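Local coordinates for protein putative carboxymuconolactone decarboxylase (Burkholderia xenovorans, PDB 2QEU) that is of unproven function but belongs to the carboxymuconolactone decarboxylase family, AhpD-like all-helical proteins to which peroxiredoxin activity is tentatively assigned, at residues S47-R50 against T51-K55; L65-K68 against H69-L72; H88-A91 against A92-G96; L108-V112 against Y113-A117. One frame throughout, in Å; residues are numbered along the deposited sequence.

How the contacts relate
All four are local contacts along helices or at their ends, and all are largely buried. Contacts 2 and 3 lie nearest the middle of the chain, with centres about 8 Å apart. They join neighbouring helices 65-79 and 82-94 through His-69 and His-88. Contact 1 ends helix 40-53 and touches both: its last carbonyls receive Lys-68, and Arg-50 packs on His-88. Arg-50 and His-88 both bond a citric acid, so contacts 1 and 3 share a polar side. Contact 4 lies apart, about 27 Å from contact 1 between centres. It turns on two glycines and is mostly apolar, and three other subunits pack on it. Contacts 1, 2 and 4 meet the third subunit, whereas contact 3 touches no other chain.

Contact 1: S47-R50 against T51-K55; sequences SRMR and TTMLK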
# COMPACT_ATOMS: atom_id res chain seq x y z
N SER B 47 -23.97 5.22 2.96
CA SER B 47 -24.55 6.35 2.20
C SER B 47 -24.81 7.54 3.12
O SER B 47 -24.61 8.70 2.72
CB SER B 47 -25.78 5.92 1.42
OG SER B 47 -25.41 4.89 0.50
N ARG B 48 -25.18 7.27 4.36
CA ARG B 48 -25.37 8.34 5.32
C ARG B 48 -24.04 9.04 5.60
O ARG B 48 -24.03 10.28 5.70
CB ARG B 48 -25.89 7.83 6.66
CG ARG B 48 -27.33 7.36 6.70
CD ARG B 48 -27.52 6.58 7.97
NE ARG B 48 -28.85 6.02 7.97
CZ ARG B 48 -29.90 6.62 8.53
NH1 ARG B 48 -29.77 7.78 9.18
NH2 ARG B 48 -31.08 6.02 8.45
N MSE B 49 -22.97 8.26 5.74
CA MSE B 49 -21.64 8.80 5.99
C MSE B 49 -21.22 9.65 4.81
O MSE B 49 -20.76 10.79 4.97
CB MSE B 49 -20.62 7.68 6.23
CG MSE B 49 -19.29 8.17 6.80
SE MSE B 49 -18.09 6.70 7.16
CE MSE B 49 -17.76 6.24 5.33
N ARG B 50 -21.42 9.12 3.61
CA ARG B 50 -21.04 9.82 2.36
C ARG B 50 -21.78 11.14 2.22
O ARG B 50 -21.22 12.14 1.77
CB ARG B 50 -21.43 8.94 1.17
CG ARG B 50 -20.68 9.24 -0.06
CD ARG B 50 -21.19 8.40 -1.19
NE ARG B 50 -20.27 8.53 -2.31
CZ ARG B 50 -20.33 9.51 -3.21
NH1 ARG B 50 -21.29 10.43 -3.18
NH2 ARG B 50 -19.41 9.56 -4.15
N THR B 51 -23.05 11.11 2.58
CA THR B 51 -23.92 12.27 2.46
C THR B 51 -23.44 13.43 3.31
O THR B 51 -23.42 14.58 2.82
CB THR B 51 -25.38 11.90 2.79
OG1 THR B 51 -25.77 10.85 1.89
CG2 THR B 51 -26.27 13.08 2.66
N THR B 52 -23.03 13.15 4.55
CA THR B 52 -22.46 14.19 5.41
C THR B 52 -21.09 14.64 4.87
O THR B 52 -20.81 15.85 4.71
CB THR B 52 -22.39 13.77 6.90
OG1 THR B 52 -21.81 14.83 7.67
CG2 THR B 52 -21.58 12.55 7.10
N MSE B 53 -20.27 13.67 4.48
CA MSE B 53 -18.91 14.02 4.05
C MSE B 53 -18.89 14.89 2.80
O MSE B 53 -18.06 15.78 2.69
CB MSE B 53 -18.10 12.78 3.79
CG MSE B 53 -17.66 12.09 5.06
SE MSE B 53 -16.74 10.45 4.52
CE MSE B 53 -16.10 9.87 6.21
N LEU B 54 -19.85 14.68 1.90
CA LEU B 54 -19.89 15.37 0.62
C LEU B 54 -20.99 16.47 0.59
O LEU B 54 -21.41 16.96 -0.47
CB LEU B 54 -20.05 14.33 -0.49
CG LEU B 54 -18.77 13.60 -0.82
CD1 LEU B 54 -18.97 12.36 -1.72
CD2 LEU B 54 -17.76 14.57 -1.46
N LYS B 55 -21.43 16.87 1.77
CA LYS B 55 -22.32 18.02 1.92
C LYS B 55 -21.80 19.22 1.10
O LYS B 55 -20.60 19.52 1.06
CB LYS B 55 -22.42 18.36 3.42
CG LYS B 55 -23.45 19.35 3.76
CD LYS B 55 -24.06 19.07 5.13
CE LYS B 55 -23.09 19.32 6.28
NZ LYS B 55 -23.52 18.52 7.48
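The 47-50 and 51-55 segments form the end of helix 40-53 and the residues just after it, with i to i+4 bonds such as Leu-54 N to Arg-50 O at 2.9 Å, and Leu-54 is the first residue to leave helical angles. Ser-47 O accepts twice. Thr-51 N reaches Ser-47 O at 2.9 Å and Thr-51 OG1 at 2.6 Å, from opposite faces of the carbonyl plane. The hydroxyl can do this because it sits beside its own backbone N (chi1 -58°). Arg-50 runs extended from CG to NE. Leu-54 CD1 lies over one face of the guanidinium, 3.4 Å from Arg-50 NH1 and offset toward the rim of the group. The charged end has its polar partners outside the turn. NH1 makes a salt bridge with Asp-24, and NH2 bonds a citric acid that probably came from the crystallisation liquor. On another side of the helix two selenomethionines meet. Met-53 is stretched out and brings CE to 3.7 Å from Met-49 CG, while the Met-49 chain bends at its last torsion. The third subunit packs on both, with Ile-110 and Ile-111. Thr-52 OG1 bonds Glu-41 of the second subunit. This is a helix C-terminal turn with one face at what is probably a polar pocket, where the citric acid is bound, and others in subunit interfaces.

Contact 2: L65-K68 against H69-L72; sequences LKYK and HLIL
Leu-65 and His-69 come together through different first torsions: Leu-65 CG is opposite its backbone N (chi1 -170°), whereas His-69 CG lies beside its own (chi1 -76°). The two side chains then run side by side in the same direction. Leu-65 CG sits at the edge of the imidazole, in its plane. Leu-65 CD1 is 3.7 Å from His-69 CD2. Leu-65 O also lies at this edge, 3.5 Å from His-69 CD2. Leu-65 O takes the nearly straight bond from His-69 N, at 3.0 Å and 173°. Leu-65 O and the leucine side chain thus both meet the ring at its CD2 edge. Its nitrogens have partners on other helices. NE2 bonds Asp-24, and ND1 probably bonds ND1 of His-88. Along another face, Leu-70 CD2 meets the edge of the Tyr-67 ring, 4.3 Å from Tyr-67 CD1. Lys-66 CG lies 3.9 Å above that ring, over its centre. Tyr-67 OH bonds Glu-101, and its ring meets Tyr-67 of the third subunit. Lys-68 extends away from the turn, and its NZ bonds the carbonyl oxygens of Met-53 and Lys-55. The chemistry implies an imidazole with the leucine and its carbonyl oxygen at one edge and both nitrogens engaged, by His-88 and Asp-24. Leucine and backbone probably limit its movement, and the two nitrogen bonds should fix its rotation. If the two ND1 atoms are bonded, one must donate and the other accept.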
# COMPACT_ATOMS: atom_id res chain seq x y z
N LEU B 65 -17.39 21.90 -2.78
CA LEU B 65 -17.64 20.55 -3.29
C LEU B 65 -16.65 20.15 -4.39
O LEU B 65 -16.23 18.99 -4.45
CB LEU B 65 -19.06 20.43 -3.85
CG LEU B 65 -19.62 19.07 -4.24
CD1 LEU B 65 -19.44 18.03 -3.10
CD2 LEU B 65 -21.09 19.21 -4.65
N LYS B 66 -16.32 21.09 -5.26
CA LYS B 66 -15.33 20.81 -6.29
C LYS B 66 -13.99 20.32 -5.73
O LYS B 66 -13.33 19.41 -6.30
CB LYS B 66 -15.12 22.01 -7.19
CG LYS B 66 -14.64 23.28 -6.50
CD LYS B 66 -14.64 24.42 -7.57
CE LYS B 66 -14.28 25.75 -6.97
NZ LYS B 66 -14.43 26.89 -7.90
N TYR B 67 -13.58 20.90 -4.61
CA TYR B 67 -12.32 20.50 -3.95
C TYR B 67 -12.43 19.19 -3.16
O TYR B 67 -11.47 18.41 -3.09
CB TYR B 67 -11.75 21.65 -3.11
CG TYR B 67 -11.41 22.85 -3.97
CD1 TYR B 67 -10.73 22.71 -5.19
CD2 TYR B 67 -11.83 24.12 -3.61
CE1 TYR B 67 -10.47 23.82 -6.01
CE2 TYR B 67 -11.56 25.22 -4.40
CZ TYR B 67 -10.90 25.09 -5.59
OH TYR B 67 -10.68 26.21 -6.36
N LYS B 68 -13.63 18.93 -2.60
CA LYS B 68 -13.92 17.65 -2.00
C LYS B 68 -13.72 16.53 -3.02
O LYS B 68 -13.03 15.55 -2.78
CB LYS B 68 -15.33 17.59 -1.45
CG LYS B 68 -15.57 18.51 -0.26
CD LYS B 68 -16.89 18.15 0.48
CE LYS B 68 -17.01 18.97 1.73
NZ LYS B 68 -18.28 18.73 2.41
N HIS B 69 -14.34 16.70 -4.19
CA HIS B 69 -14.15 15.70 -5.24
C HIS B 69 -12.75 15.66 -5.84
O HIS B 69 -12.29 14.57 -6.18
CB HIS B 69 -15.20 15.85 -6.31
CG HIS B 69 -16.53 15.33 -5.91
ND1 HIS B 69 -16.83 13.99 -5.85
CD2 HIS B 69 -17.65 15.98 -5.54
CE1 HIS B 69 -18.08 13.83 -5.46
NE2 HIS B 69 -18.62 15.03 -5.27
N LEU B 70 -12.05 16.79 -5.90
CA LEU B 70 -10.65 16.76 -6.28
C LEU B 70 -9.82 15.89 -5.31
O LEU B 70 -9.00 15.11 -5.75
CB LEU B 70 -10.07 18.16 -6.38
CG LEU B 70 -8.59 18.22 -6.78
CD1 LEU B 70 -8.34 17.56 -8.11
CD2 LEU B 70 -8.18 19.69 -6.78
N ILE B 71 -10.05 16.03 -4.00
CA ILE B 71 -9.35 15.16 -3.03
C ILE B 71 -9.64 13.67 -3.35
O ILE B 71 -8.72 12.87 -3.40
CB ILE B 71 -9.70 15.53 -1.56
CG1 ILE B 71 -9.08 16.91 -1.22
CG2 ILE B 71 -9.27 14.44 -0.56
CD1 ILE B 71 -9.70 17.65 0.02
N LEU B 72 -10.90 13.37 -3.65
CA LEU B 72 -11.29 11.99 -3.99
C LEU B 72 -10.65 11.52 -5.28
O LEU B 72 -10.24 10.36 -5.40
CB LEU B 72 -12.79 11.82 -3.92
CG LEU B 72 -13.32 11.87 -2.50
CD1 LEU B 72 -14.85 12.15 -2.54
CD2 LEU B 72 -12.97 10.65 -1.73

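Contact 3: H88-A91 against A92-G96; sequences HTRA and AMNAG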
# COMPACT_ATOMS: atom_id res chain seq x y z
N HIS B 88 -15.42 10.82 -9.92
CA HIS B 88 -15.11 12.00 -9.11
C HIS B 88 -14.60 13.19 -9.94
O HIS B 88 -14.83 14.37 -9.57
CB HIS B 88 -14.18 11.63 -7.95
CG HIS B 88 -14.85 10.84 -6.88
ND1 HIS B 88 -15.78 11.39 -6.03
CD2 HIS B 88 -14.76 9.52 -6.54
CE1 HIS B 88 -16.24 10.45 -5.22
NE2 HIS B 88 -15.65 9.31 -5.52
N THR B 89 -13.91 12.93 -11.05
CA THR B 89 -13.52 14.01 -11.96
C THR B 89 -14.79 14.69 -12.53
O THR B 89 -14.92 15.91 -12.53
CB THR B 89 -12.60 13.54 -13.10
OG1 THR B 89 -11.40 13.08 -12.51
CG2 THR B 89 -12.28 14.70 -14.10
N ARG B 90 -15.69 13.86 -13.06
CA ARG B 90 -16.99 14.32 -13.54
C ARG B 90 -17.71 15.15 -12.47
O ARG B 90 -18.12 16.28 -12.72
CB ARG B 90 -17.84 13.11 -13.99
CG ARG B 90 -19.12 13.48 -14.72
CD ARG B 90 -19.98 12.24 -15.03
NE ARG B 90 -19.30 11.26 -15.89
CZ ARG B 90 -18.90 10.04 -15.51
NH1 ARG B 90 -19.10 9.60 -14.28
NH2 ARG B 90 -18.30 9.23 -16.38
N ALA B 91 -17.82 14.61 -11.26
CA ALA B 91 -18.46 15.29 -10.13
C ALA B 91 -17.77 16.64 -9.84
O ALA B 91 -18.43 17.68 -9.72
CB ALA B 91 -18.46 14.37 -8.89
N ALA B 92 -16.43 16.63 -9.75
CA ALA B 92 -15.70 17.85 -9.43
C ALA B 92 -15.99 18.93 -10.47
O ALA B 92 -16.15 20.12 -10.13
CB ALA B 92 -14.14 17.57 -9.31
N MSE B 93 -15.99 18.53 -11.74
CA MSE B 93 -16.11 19.48 -12.85
C MSE B 93 -17.55 19.97 -12.97
O MSE B 93 -17.80 21.14 -13.25
CB MSE B 93 -15.62 18.85 -14.15
CG MSE B 93 -14.10 18.74 -14.18
SE MSE B 93 -13.38 17.90 -15.73
CE MSE B 93 -13.97 19.22 -17.11
N ASN B 94 -18.49 19.07 -12.68
CA ASN B 94 -19.88 19.49 -12.54
C ASN B 94 -20.04 20.55 -11.46
O ASN B 94 -20.92 21.43 -11.60
CB ASN B 94 -20.81 18.28 -12.30
CG ASN B 94 -21.17 17.54 -13.58
OD1 ASN B 94 -21.20 18.13 -14.66
ND2 ASN B 94 -21.49 16.25 -13.45
N ALA B 95 -19.25 20.47 -10.40
CA ALA B 95 -19.28 21.43 -9.31
C ALA B 95 -18.36 22.65 -9.53
O ALA B 95 -18.19 23.50 -8.65
CB ALA B 95 -18.98 20.71 -7.95
N GLY B 96 -17.73 22.73 -10.70
CA GLY B 96 -16.99 23.93 -11.09
C GLY B 96 -15.49 23.81 -11.17
O GLY B 96 -14.81 24.77 -11.47
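Met-93, a selenomethionine, lies back along Thr-89 one turn earlier in helix 82-94. Its CB is 3.4 Å from Thr-89 O, the oxygen that also accepts the 2.9 Å bond from Met-93 N. CG is again 3.4 Å from Thr-89 O, because it is placed beside the backbone N (chi1 -74°). SE then reaches the methyl of Thr-89, with CG2 at 3.8 Å. The chain bends at its last torsion (chi3 64°), and CE leads away from the turn. The two side chains run alongside each other in the same direction. Helix 99-113 takes up this side, with Leu-102 on Thr-89 and Val-99 on Met-93. Thr-89 OG1 is bonded to the carbonyl of Ile-85. On a more exposed face, Asn-94 runs beside Arg-90, and its ND2 is 3.9 Å from Arg-90 CG. In this one of its two conformers, Arg-90 NH1 bonds Asn-87. The small methyl of Ala-91 lies against His-69 of helix 65-79. His-88, whose ND1 faces that same histidine, bonds a citric acid through NE2; the acid is probably from the crystallisation liquor. The i to i+4 bonds continue to Ala-95. Asn-94 N bonds Arg-90 O at 2.8 Å, and Ala-95 N bonds Ala-91 O at 3.0 Å. Gly-96 then turns with positive phi (111°). This goes with two bonds back into the last turn, one of them from Gly-96 N to Met-93 O. The result is a Schellman motif, closing the helix at a glycine.

Contact 4: L108-V112 against Y113-A117; sequences LGIIV and YGMPA. With ACT (acetate ion), chain F.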
# COMPACT_ATOMS: atom_id res chain seq x y z
N LEU B 108 0.31 16.58 -7.47
CA LEU B 108 0.81 16.55 -6.07
C LEU B 108 0.94 15.13 -5.57
O LEU B 108 1.80 14.82 -4.72
CB LEU B 108 -0.13 17.37 -5.16
CG LEU B 108 -0.19 18.88 -5.47
CD1 LEU B 108 -1.35 19.58 -4.70
CD2 LEU B 108 1.12 19.63 -5.30
N GLY B 109 0.15 14.21 -6.12
CA GLY B 109 0.34 12.78 -5.81
C GLY B 109 1.72 12.24 -6.07
O GLY B 109 2.14 11.30 -5.39
N ILE B 110 2.45 12.79 -7.04
CA ILE B 110 3.80 12.37 -7.37
C ILE B 110 4.77 12.59 -6.17
O ILE B 110 5.64 11.79 -5.87
CB ILE B 110 4.33 13.08 -8.63
CG1 ILE B 110 3.45 12.71 -9.83
CG2 ILE B 110 5.81 12.71 -8.89
CD1 ILE B 110 3.69 13.56 -11.07
N ILE B 111 4.55 13.70 -5.44
CA ILE B 111 5.38 13.97 -4.26
C ILE B 111 5.36 12.81 -3.25
O ILE B 111 6.41 12.37 -2.78
CB ILE B 111 4.95 15.28 -3.58
CG1 ILE B 111 5.31 16.48 -4.47
CG2 ILE B 111 5.60 15.39 -2.18
CD1 ILE B 111 4.74 17.81 -4.01
N VAL B 112 4.16 12.33 -2.91
CA VAL B 112 3.97 11.39 -1.84
C VAL B 112 3.99 9.93 -2.31
O VAL B 112 4.36 9.05 -1.57
CB VAL B 112 2.70 11.71 -1.01
CG1 VAL B 112 2.55 10.80 0.20
CG2 VAL B 112 2.71 13.25 -0.56
N TYR B 113 3.59 9.73 -3.56
CA TYR B 113 3.37 8.40 -4.14
C TYR B 113 4.13 8.10 -5.47
O TYR B 113 3.99 7.00 -6.03
CB TYR B 113 1.88 8.06 -4.17
CG TYR B 113 1.35 7.63 -2.83
CD1 TYR B 113 1.48 6.33 -2.39
CD2 TYR B 113 0.70 8.56 -1.99
CE1 TYR B 113 0.93 5.95 -1.14
CE2 TYR B 113 0.19 8.20 -0.77
CZ TYR B 113 0.30 6.89 -0.36
OH TYR B 113 -0.22 6.54 0.86
N GLY B 114 5.02 8.98 -5.89
CA GLY B 114 5.85 8.73 -7.04
C GLY B 114 5.13 8.87 -8.36
O GLY B 114 3.95 9.19 -8.44
N MSE B 115 5.89 8.63 -9.43
CA MSE B 115 5.38 8.79 -10.74
C MSE B 115 4.12 7.93 -11.03
O MSE B 115 3.23 8.44 -11.73
CB MSE B 115 6.48 8.64 -11.78
CG MSE B 115 6.04 8.90 -13.22
SE MSE B 115 5.15 10.60 -13.50
CE MSE B 115 6.69 11.75 -12.99
N PRO B 116 3.97 6.76 -10.41
CA PRO B 116 2.69 6.01 -10.66
C PRO B 116 1.44 6.69 -10.23
O PRO B 116 0.40 6.32 -10.70
CB PRO B 116 2.92 4.69 -9.93
CG PRO B 116 4.43 4.54 -9.86
CD PRO B 116 4.92 5.95 -9.60
N ALA B 117 1.53 7.65 -9.32
CA ALA B 117 0.37 8.46 -8.94
C ALA B 117 -0.24 9.22 -10.14
O ALA B 117 -1.43 9.53 -10.14
CB ALA B 117 0.71 9.50 -7.83
C ACT F . -0.42 3.52 1.63
O ACT F . -1.03 2.76 2.44
OXT ACT F . -1.03 3.78 0.61
CH3 ACT F . 0.92 4.12 1.85
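Gly-109 O takes the shortest sound polar bond here, from Tyr-113 N at 2.8 Å, with the donor nearly in line with the carbonyl. The methyl of Ala-117 crowds the same residue, with CB 3.4 Å from Gly-109 O. The lack of a side chain on Gly-109 allows this approach. Gly-114 N bonds Ile-110 O at 2.9 Å, but from above the carbonyl plane, at a bent 136°. Gly-114 then leaves the helix with positive phi (75°). Gly-114 O lies 3.4 Å from Ile-110 CA in a C-H...O contact. Ile-110 and Met-115, a selenomethionine, run side by side, with Ile-110 CD1 4.0 Å from Met-115 CE. Two bends in the Met-115 chain bring that end back toward the helix. Val-112 CG1 touches the Tyr-113 ring at CE2, at 3.6 Å, and Val-112 O lies over one face. Tyr-113 OH makes a weak and doubtful hydrogen bond to an acetate, probably from the crystallisation liquor. Three other subunits pack on the turn. Asp-76 of the third packs on Val-112, Pro-116 of the fourth on the same valine, and Tyr-46 of the fifth on Met-115. The arrangement is a glycine-terminated helix end that turns directly into short helix 116-119, placed where subunits of the six-chain assembly meet.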